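Local coordinates for protein de novo designed WSHC8 (Synthetic construct, PDB 6O35) that assembles as a designed octamer of helical hairpins, a helical bundle that probably encloses a central pore, at residues Glu6-Ser11 against Gln92-Leu97; Glu35-Ser40 against Gln63-Ala68. All coordinates share one frame; numbering follows the deposited sequence.

Overall arrangement
Each chain is a hairpin of two long antiparallel helices, 3-50 and 55-101, and both contacts bridge this same pair. Interaction 2 is nested inside the chain segment closed by interaction 1: Glu35-Ser40 and Gln63-Ala68 face each other on the turn side, whereas Glu6-Ser11 and Gln92-Leu97 meet near the chain's two termini. The centres of the two interactions lie about 43 Å apart, on opposite sides of the chain's centre, and their nearest atoms are about 32 Å apart, so the two never touch. In both, a polar side chain of helix 55-101 reaches helix 3-50. Both also adjoin the second subunit, so at both levels the hairpin interface lies next to a subunit interface.

Interaction 1: Glu6-Ser11 against Gln92-Leu97; sequences ELLRRS and QNQLNL
Gln94 reaches across from helix 55-101 to Leu8 and Ser11 on helix 3-50, its amide directed at the backbone of the facing helix. The setting is an antiparallel helical hairpin, one of eight in the designed bundle; the local axes approach to 10.6 Å with 161° between their directions. At Ser11 and Gln94 the CA atoms are 7.6 Å apart, and the glutamine spans that separation. CG of Gln94 stands anti to its own backbone N (chi1 172°), which sends the chain outward, and the bend at chi2 then turns the amide so that its two ends meet different residues. NE2 goes to the carbonyl of Leu8, with 2.8 Å between Gln94 NE2 and Leu8 O, but the N-H is poorly aimed at 125° and the bond is weak. The other end of the amide faces the serine: Gln94 OE1 lies 3.3 Å from Ser11 CB, while the hydroxyl is farther off, so this is a van der Waals contact with the methylene. Beside the amide, Leu8 and Leu97 supply the apolar part of the contact. Their side chains cross at about a right angle, and a single branch of Leu8 does the touching, meeting the base of Leu97. Polar and apolar contacts thus share Leu8, whose carbonyl takes the amide while its side chain turns to the other leucine. The second subunit adds packing here: its Gln92 lies against Gln94 and its Asn96 against Leu97. On the apolar side, Leu8 CD2 comes to 4.1 Å from Leu97 CB.

Interaction 2: Glu35-Ser40 against Gln63-Ala68; sequences ELSERS and QQHMTA
His65 projects from helix 55-101 toward Ser37 and Ser40 of helix 3-50, and its NE2 finds two oxygens of a single residue. Ser37 OG, at the ring edge and near its plane, is 3.2 Å from His65 NE2 in a hydrogen bond to which either atom could contribute the proton. If NE2 carries it, His65 NE2 can also reach Ser37 O, a weak bond at 3.4 Å with an N-H...O angle of 139°, and one N-H is then shared between the two oxygens. The serine hydroxyl is brought to the ring by a chi1 of 179°, which extends OG away from its own backbone N. Ser40 adds contact without a hydrogen bond to the ring: its CB lies 3.4 Å from CD2 of His65, approaching obliquely. This polar bridge joins the two antiparallel helices of the hairpin, with Ser40 and His65 the residues whose CA atoms come nearest between the two segments. With His65 exchanged for alanine, Ser37 OG would probably lose its imidazole mate and a gap would open beside Ser40 CB. Elsewhere on helix 55-101, Gln63 O accepts from both Thr67 N and Thr67 OG1, which arrive from opposite faces of the carbonyl plane, the hydroxyl at 2.8 Å from Gln63 O. Met66 of the second subunit packs against Ser40 of this chain, and Leu36 of the third subunit against Met66 of this chain.

Interaction 1: Glu6-Ser11 against Gln92-Leu97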
ATOM      1  N   GLU A   6      28.998 -26.743   8.100  1.00 66.82           N
ATOM      2  CA  GLU A   6      28.076 -26.816   9.229  1.00 65.54           C
ATOM      3  C   GLU A   6      27.189 -25.579   9.288  1.00 63.03           C
ATOM      4  O   GLU A   6      25.968 -25.686   9.448  1.00 70.30           O
ATOM      5  CB  GLU A   6      28.858 -26.983  10.532  1.00 61.75           C
ATOM      6  N   LEU A   7      27.787 -24.393   9.157  1.00 67.86           N
ATOM      7  CA  LEU A   7      27.004 -23.165   9.190  1.00 62.21           C
ATOM      8  C   LEU A   7      26.019 -23.107   8.029  1.00 65.23           C
ATOM      9  O   LEU A   7      24.890 -22.628   8.186  1.00 67.91           O
ATOM     10  CB  LEU A   7      27.930 -21.950   9.161  1.00 63.17           C
ATOM     11  CG  LEU A   7      28.739 -21.672  10.428  1.00 65.86           C
ATOM     12  CD1 LEU A   7      29.759 -20.572  10.170  1.00 67.07           C
ATOM     13  CD2 LEU A   7      27.827 -21.295  11.583  1.00 71.21           C
ATOM     14  N   LEU A   8      26.426 -23.591   6.854  1.00 65.38           N
ATOM     15  CA  LEU A   8      25.561 -23.522   5.682  1.00 59.36           C
ATOM     16  C   LEU A   8      24.478 -24.594   5.721  1.00 56.42           C
ATOM     17  O   LEU A   8      23.334 -24.335   5.329  1.00 53.68           O
ATOM     18  CB  LEU A   8      26.400 -23.648   4.411  1.00 51.94           C
ATOM     19  CG  LEU A   8      27.406 -22.511   4.211  1.00 53.40           C
ATOM     20  CD1 LEU A   8      28.351 -22.809   3.062  1.00 58.79           C
ATOM     21  CD2 LEU A   8      26.683 -21.190   3.976  1.00 57.70           C
ATOM     22  N   ARG A   9      24.816 -25.799   6.187  1.00 69.82           N
ATOM     23  CA  ARG A   9      23.799 -26.829   6.370  1.00 71.94           C
ATOM     24  C   ARG A   9      22.762 -26.388   7.393  1.00 67.87           C
ATOM     25  O   ARG A   9      21.557 -26.591   7.200  1.00 64.80           O
ATOM     26  CB  ARG A   9      24.455 -28.139   6.802  1.00 77.34           C
ATOM     27  N   ARG A  10      23.213 -25.787   8.496  1.00 52.36           N
ATOM     28  CA  ARG A  10      22.290 -25.210   9.467  1.00 59.77           C
ATOM     29  C   ARG A  10      21.395 -24.171   8.805  1.00 59.37           C
ATOM     30  O   ARG A  10      20.173 -24.173   8.995  1.00 53.25           O
ATOM     31  CB  ARG A  10      23.082 -24.599  10.622  1.00 63.92           C
ATOM     32  CG  ARG A  10      22.295 -23.679  11.535  1.00 64.30           C
ATOM     33  CD  ARG A  10      23.221 -23.059  12.577  1.00 71.84           C
ATOM     34  NE  ARG A  10      23.989 -24.078  13.290  1.00 81.40           N
ATOM     35  CZ  ARG A  10      25.045 -23.827  14.059  1.00 86.29           C
ATOM     36  NH1 ARG A  10      25.474 -22.583  14.220  1.00 84.86           N
ATOM     37  NH2 ARG A  10      25.675 -24.824  14.663  1.00 89.61           N
ATOM     38  N   SER A  11      21.991 -23.267   8.024  1.00 76.20           N
ATOM     39  CA  SER A  11      21.200 -22.299   7.273  1.00 80.80           C
ATOM     40  C   SER A  11      20.147 -22.998   6.424  1.00 83.45           C
ATOM     41  O   SER A  11      18.980 -22.595   6.398  1.00 92.44           O
ATOM     42  CB  SER A  11      22.116 -21.446   6.394  1.00 80.35           C
ATOM     43  OG  SER A  11      22.464 -20.236   7.043  1.00 84.30           O
ATOM     44  N   GLN A  92      17.930 -18.929  -3.131  1.00 42.33           N
ATOM     45  CA  GLN A  92      18.916 -18.718  -4.184  1.00 40.16           C
ATOM     46  C   GLN A  92      20.224 -18.188  -3.611  1.00 54.81           C
ATOM     47  O   GLN A  92      21.306 -18.652  -3.991  1.00 66.65           O
ATOM     48  CB  GLN A  92      18.364 -17.759  -5.239  1.00 43.97           C
ATOM     49  CG  GLN A  92      17.356 -18.388  -6.188  1.00 47.83           C
ATOM     50  CD  GLN A  92      17.007 -17.477  -7.352  1.00 43.22           C
ATOM     51  OE1 GLN A  92      17.112 -16.254  -7.249  1.00 30.81           O
ATOM     52  NE2 GLN A  92      16.598 -18.070  -8.469  1.00 41.34           N
ATOM     53  N   ASN A  93      20.151 -17.216  -2.698  1.00 49.17           N
ATOM     54  CA  ASN A  93      21.355 -16.751  -2.018  1.00 47.04           C
ATOM     55  C   ASN A  93      22.035 -17.898  -1.281  1.00 46.16           C
ATOM     56  O   ASN A  93      23.249 -18.098  -1.399  1.00 38.33           O
ATOM     57  CB  ASN A  93      21.010 -15.620  -1.050  1.00 43.38           C
ATOM     58  CG  ASN A  93      20.488 -14.388  -1.758  1.00 47.68           C
ATOM     59  OD1 ASN A  93      21.000 -13.996  -2.805  1.00 49.75           O
ATOM     60  ND2 ASN A  93      19.455 -13.773  -1.192  1.00 55.78           N
ATOM     61  N   GLN A  94      21.258 -18.667  -0.510  1.00 43.06           N
ATOM     62  CA  GLN A  94      21.799 -19.844   0.158  1.00 43.17           C
ATOM     63  C   GLN A  94      22.482 -20.775  -0.837  1.00 40.24           C
ATOM     64  O   GLN A  94      23.559 -21.312  -0.557  1.00 37.40           O
ATOM     65  CB  GLN A  94      20.678 -20.571   0.905  1.00 36.10           C
ATOM     66  CG  GLN A  94      21.062 -21.918   1.494  1.00 42.73           C
ATOM     67  CD  GLN A  94      22.045 -21.808   2.642  1.00 52.90           C
ATOM     68  OE1 GLN A  94      22.299 -20.720   3.158  1.00 56.68           O
ATOM     69  NE2 GLN A  94      22.605 -22.942   3.049  1.00 54.11           N
ATOM     70  N   LEU A  95      21.869 -20.980  -2.004  1.00 52.51           N
ATOM     71  CA  LEU A  95      22.479 -21.836  -3.015  1.00 51.00           C
ATOM     72  C   LEU A  95      23.748 -21.207  -3.573  1.00 53.24           C
ATOM     73  O   LEU A  95      24.713 -21.913  -3.887  1.00 62.67           O
ATOM     74  CB  LEU A  95      21.482 -22.112  -4.140  1.00 50.64           C
ATOM     75  CG  LEU A  95      22.019 -22.894  -5.339  1.00 43.42           C
ATOM     76  N   ASN A  96      23.767 -19.881  -3.703  1.00 49.53           N
ATOM     77  CA  ASN A  96      24.962 -19.201  -4.188  1.00 58.73           C
ATOM     78  C   ASN A  96      26.117 -19.356  -3.206  1.00 69.74           C
ATOM     79  O   ASN A  96      27.253 -19.625  -3.613  1.00 68.19           O
ATOM     80  CB  ASN A  96      24.653 -17.728  -4.436  1.00 62.93           C
ATOM     81  CG  ASN A  96      25.831 -16.975  -5.004  1.00 71.01           C
ATOM     82  OD1 ASN A  96      26.753 -17.569  -5.564  1.00 74.31           O
ATOM     83  ND2 ASN A  96      25.812 -15.655  -4.862  1.00 72.48           N
ATOM     84  N   LEU A  97      25.847 -19.191  -1.907  1.00 79.44           N
ATOM     85  CA  LEU A  97      26.884 -19.399  -0.903  1.00 79.13           C
ATOM     86  C   LEU A  97      27.406 -20.829  -0.940  1.00 90.30           C
ATOM     87  O   LEU A  97      28.618 -21.060  -0.850  1.00 95.55           O
ATOM     88  CB  LEU A  97      26.341 -19.080   0.489  1.00 63.62           C
ATOM     89  CG  LEU A  97      25.885 -17.650   0.765  1.00 55.52           C
ATOM     90  CD1 LEU A  97      25.071 -17.599   2.053  1.00 59.34           C
ATOM     91  CD2 LEU A  97      27.066 -16.705   0.850  1.00 47.48           C
TER

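Interaction 2: Glu35-Ser40 against Gln63-Ala68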
ATOM      1  N   GLU A  35     -14.302 -22.130   8.170  1.00 67.70           N
ATOM      2  CA  GLU A  35     -15.177 -22.180   9.336  1.00 66.79           C
ATOM      3  C   GLU A  35     -16.031 -20.921   9.432  1.00 64.61           C
ATOM      4  O   GLU A  35     -17.264 -20.996   9.509  1.00 72.26           O
ATOM      5  CB  GLU A  35     -14.347 -22.367  10.606  1.00 63.85           C
ATOM      6  N   LEU A  36     -15.390 -19.749   9.427  1.00 55.32           N
ATOM      7  CA  LEU A  36     -16.139 -18.503   9.541  1.00 53.78           C
ATOM      8  C   LEU A  36     -17.061 -18.306   8.345  1.00 54.76           C
ATOM      9  O   LEU A  36     -18.219 -17.898   8.504  1.00 47.63           O
ATOM     10  CB  LEU A  36     -15.180 -17.322   9.679  1.00 42.33           C
ATOM     11  CG  LEU A  36     -14.250 -17.338  10.894  1.00 38.23           C
ATOM     12  CD1 LEU A  36     -13.588 -15.978  11.081  1.00 36.86           C
ATOM     13  CD2 LEU A  36     -14.991 -17.747  12.157  1.00 43.31           C
ATOM     14  N   SER A  37     -16.570 -18.593   7.138  1.00 57.98           N
ATOM     15  CA  SER A  37     -17.403 -18.441   5.952  1.00 61.54           C
ATOM     16  C   SER A  37     -18.621 -19.353   6.001  1.00 66.68           C
ATOM     17  O   SER A  37     -19.650 -19.048   5.387  1.00 70.52           O
ATOM     18  CB  SER A  37     -16.588 -18.728   4.691  1.00 61.78           C
ATOM     19  OG  SER A  37     -17.394 -18.607   3.533  1.00 64.02           O
ATOM     20  N   GLU A  38     -18.528 -20.476   6.712  1.00 59.89           N
ATOM     21  CA  GLU A  38     -19.671 -21.374   6.820  1.00 64.20           C
ATOM     22  C   GLU A  38     -20.638 -20.935   7.910  1.00 58.97           C
ATOM     23  O   GLU A  38     -21.831 -21.249   7.830  1.00 48.82           O
ATOM     24  CB  GLU A  38     -19.185 -22.805   7.056  1.00 68.78           C
ATOM     25  CG  GLU A  38     -18.872 -23.551   5.762  1.00 74.08           C
ATOM     26  CD  GLU A  38     -18.064 -24.812   5.987  1.00 78.13           C
ATOM     27  OE1 GLU A  38     -17.989 -25.271   7.147  1.00 81.45           O
ATOM     28  OE2 GLU A  38     -17.499 -25.339   5.006  1.00 76.31           O
ATOM     29  N   ARG A  39     -20.159 -20.203   8.919  1.00 68.47           N
ATOM     30  CA  ARG A  39     -21.078 -19.559   9.850  1.00 57.36           C
ATOM     31  C   ARG A  39     -21.935 -18.529   9.125  1.00 53.72           C
ATOM     32  O   ARG A  39     -23.157 -18.475   9.306  1.00 57.71           O
ATOM     33  CB  ARG A  39     -20.311 -18.883  10.983  1.00 60.16           C
ATOM     34  CG  ARG A  39     -19.483 -19.790  11.873  1.00 59.95           C
ATOM     35  CD  ARG A  39     -18.958 -18.967  13.045  1.00 64.57           C
ATOM     36  NE  ARG A  39     -17.979 -19.664  13.870  1.00 72.53           N
ATOM     37  CZ  ARG A  39     -17.245 -19.072  14.806  1.00 79.47           C
ATOM     38  NH1 ARG A  39     -17.377 -17.771  15.031  1.00 76.85           N
ATOM     39  NH2 ARG A  39     -16.373 -19.774  15.516  1.00 86.88           N
ATOM     40  N   SER A  40     -21.299 -17.690   8.300  1.00 57.07           N
ATOM     41  CA  SER A  40     -22.024 -16.663   7.562  1.00 65.91           C
ATOM     42  C   SER A  40     -23.174 -17.267   6.768  1.00 73.09           C
ATOM     43  O   SER A  40     -24.311 -16.785   6.830  1.00 75.91           O
ATOM     44  CB  SER A  40     -21.066 -15.916   6.632  1.00 64.58           C
ATOM     45  OG  SER A  40     -20.156 -15.121   7.371  1.00 63.97           O
ATOM     46  N   GLN A  63     -24.539 -11.026  -1.269  1.00 48.47           N
ATOM     47  CA  GLN A  63     -23.470 -10.444  -2.074  1.00 45.58           C
ATOM     48  C   GLN A  63     -22.402  -9.800  -1.200  1.00 44.63           C
ATOM     49  O   GLN A  63     -21.232  -9.739  -1.598  1.00 41.91           O
ATOM     50  CB  GLN A  63     -24.045  -9.426  -3.056  1.00 50.51           C
ATOM     51  CG  GLN A  63     -24.633 -10.054  -4.310  1.00 59.87           C
ATOM     52  CD  GLN A  63     -25.312  -9.040  -5.207  1.00 70.18           C
ATOM     53  OE1 GLN A  63     -24.768  -8.636  -6.235  1.00 72.17           O
ATOM     54  NE2 GLN A  63     -26.513  -8.620  -4.821  1.00 74.58           N
ATOM     55  N   GLN A  64     -22.778  -9.311  -0.015  1.00 44.06           N
ATOM     56  CA  GLN A  64     -21.780  -8.859   0.947  1.00 42.55           C
ATOM     57  C   GLN A  64     -20.866 -10.006   1.356  1.00 39.26           C
ATOM     58  O   GLN A  64     -19.644  -9.841   1.444  1.00 30.68           O
ATOM     59  CB  GLN A  64     -22.470  -8.265   2.175  1.00 51.19           C
ATOM     60  CG  GLN A  64     -21.534  -7.608   3.173  1.00 63.88           C
ATOM     61  CD  GLN A  64     -21.472  -6.099   3.011  1.00 75.96           C
ATOM     62  OE1 GLN A  64     -22.377  -5.484   2.445  1.00 77.49           O
ATOM     63  NE2 GLN A  64     -20.400  -5.496   3.511  1.00 79.76           N
ATOM     64  N   HIS A  65     -21.447 -11.181   1.608  1.00 45.28           N
ATOM     65  CA  HIS A  65     -20.662 -12.331   2.043  1.00 47.24           C
ATOM     66  C   HIS A  65     -19.692 -12.781   0.956  1.00 47.38           C
ATOM     67  O   HIS A  65     -18.511 -13.024   1.225  1.00 55.43           O
ATOM     68  CB  HIS A  65     -21.609 -13.463   2.443  1.00 46.03           C
ATOM     69  CG  HIS A  65     -20.973 -14.817   2.446  1.00 48.45           C
ATOM     70  ND1 HIS A  65     -21.039 -15.668   1.365  1.00 45.80           N
ATOM     71  CD2 HIS A  65     -20.274 -15.472   3.400  1.00 50.64           C
ATOM     72  CE1 HIS A  65     -20.402 -16.789   1.652  1.00 51.84           C
ATOM     73  NE2 HIS A  65     -19.927 -16.695   2.880  1.00 51.77           N
ATOM     74  N   MET A  66     -20.176 -12.899  -0.284  1.00 54.09           N
ATOM     75  CA  MET A  66     -19.301 -13.299  -1.381  1.00 57.54           C
ATOM     76  C   MET A  66     -18.226 -12.250  -1.639  1.00 55.34           C
ATOM     77  O   MET A  66     -17.076 -12.589  -1.946  1.00 35.49           O
ATOM     78  CB  MET A  66     -20.126 -13.534  -2.647  1.00 55.44           C
ATOM     79  CG  MET A  66     -21.121 -14.675  -2.535  1.00 58.40           C
ATOM     80  SD  MET A  66     -22.022 -14.970  -4.069  1.00 69.57           S
ATOM     81  CE  MET A  66     -23.121 -13.555  -4.104  1.00 62.78           C
ATOM     82  N   THR A  67     -18.583 -10.968  -1.522  1.00 60.58           N
ATOM     83  CA  THR A  67     -17.606  -9.906  -1.738  1.00 59.48           C
ATOM     84  C   THR A  67     -16.493  -9.962  -0.700  1.00 48.42           C
ATOM     85  O   THR A  67     -15.313  -9.807  -1.036  1.00 48.92           O
ATOM     86  CB  THR A  67     -18.303  -8.545  -1.708  1.00 66.30           C
ATOM     87  OG1 THR A  67     -19.117  -8.394  -2.878  1.00 61.94           O
ATOM     88  CG2 THR A  67     -17.281  -7.418  -1.645  1.00 70.12           C
ATOM     89  N   ALA A  68     -16.845 -10.179   0.569  1.00 54.03           N
ATOM     90  CA  ALA A  68     -15.825 -10.310   1.603  1.00 36.71           C
ATOM     91  C   ALA A  68     -15.008 -11.582   1.411  1.00 36.77           C
ATOM     92  O   ALA A  68     -13.792 -11.586   1.638  1.00 44.33           O
ATOM     93  CB  ALA A  68     -16.473 -10.295   2.986  1.00 37.51           C
TER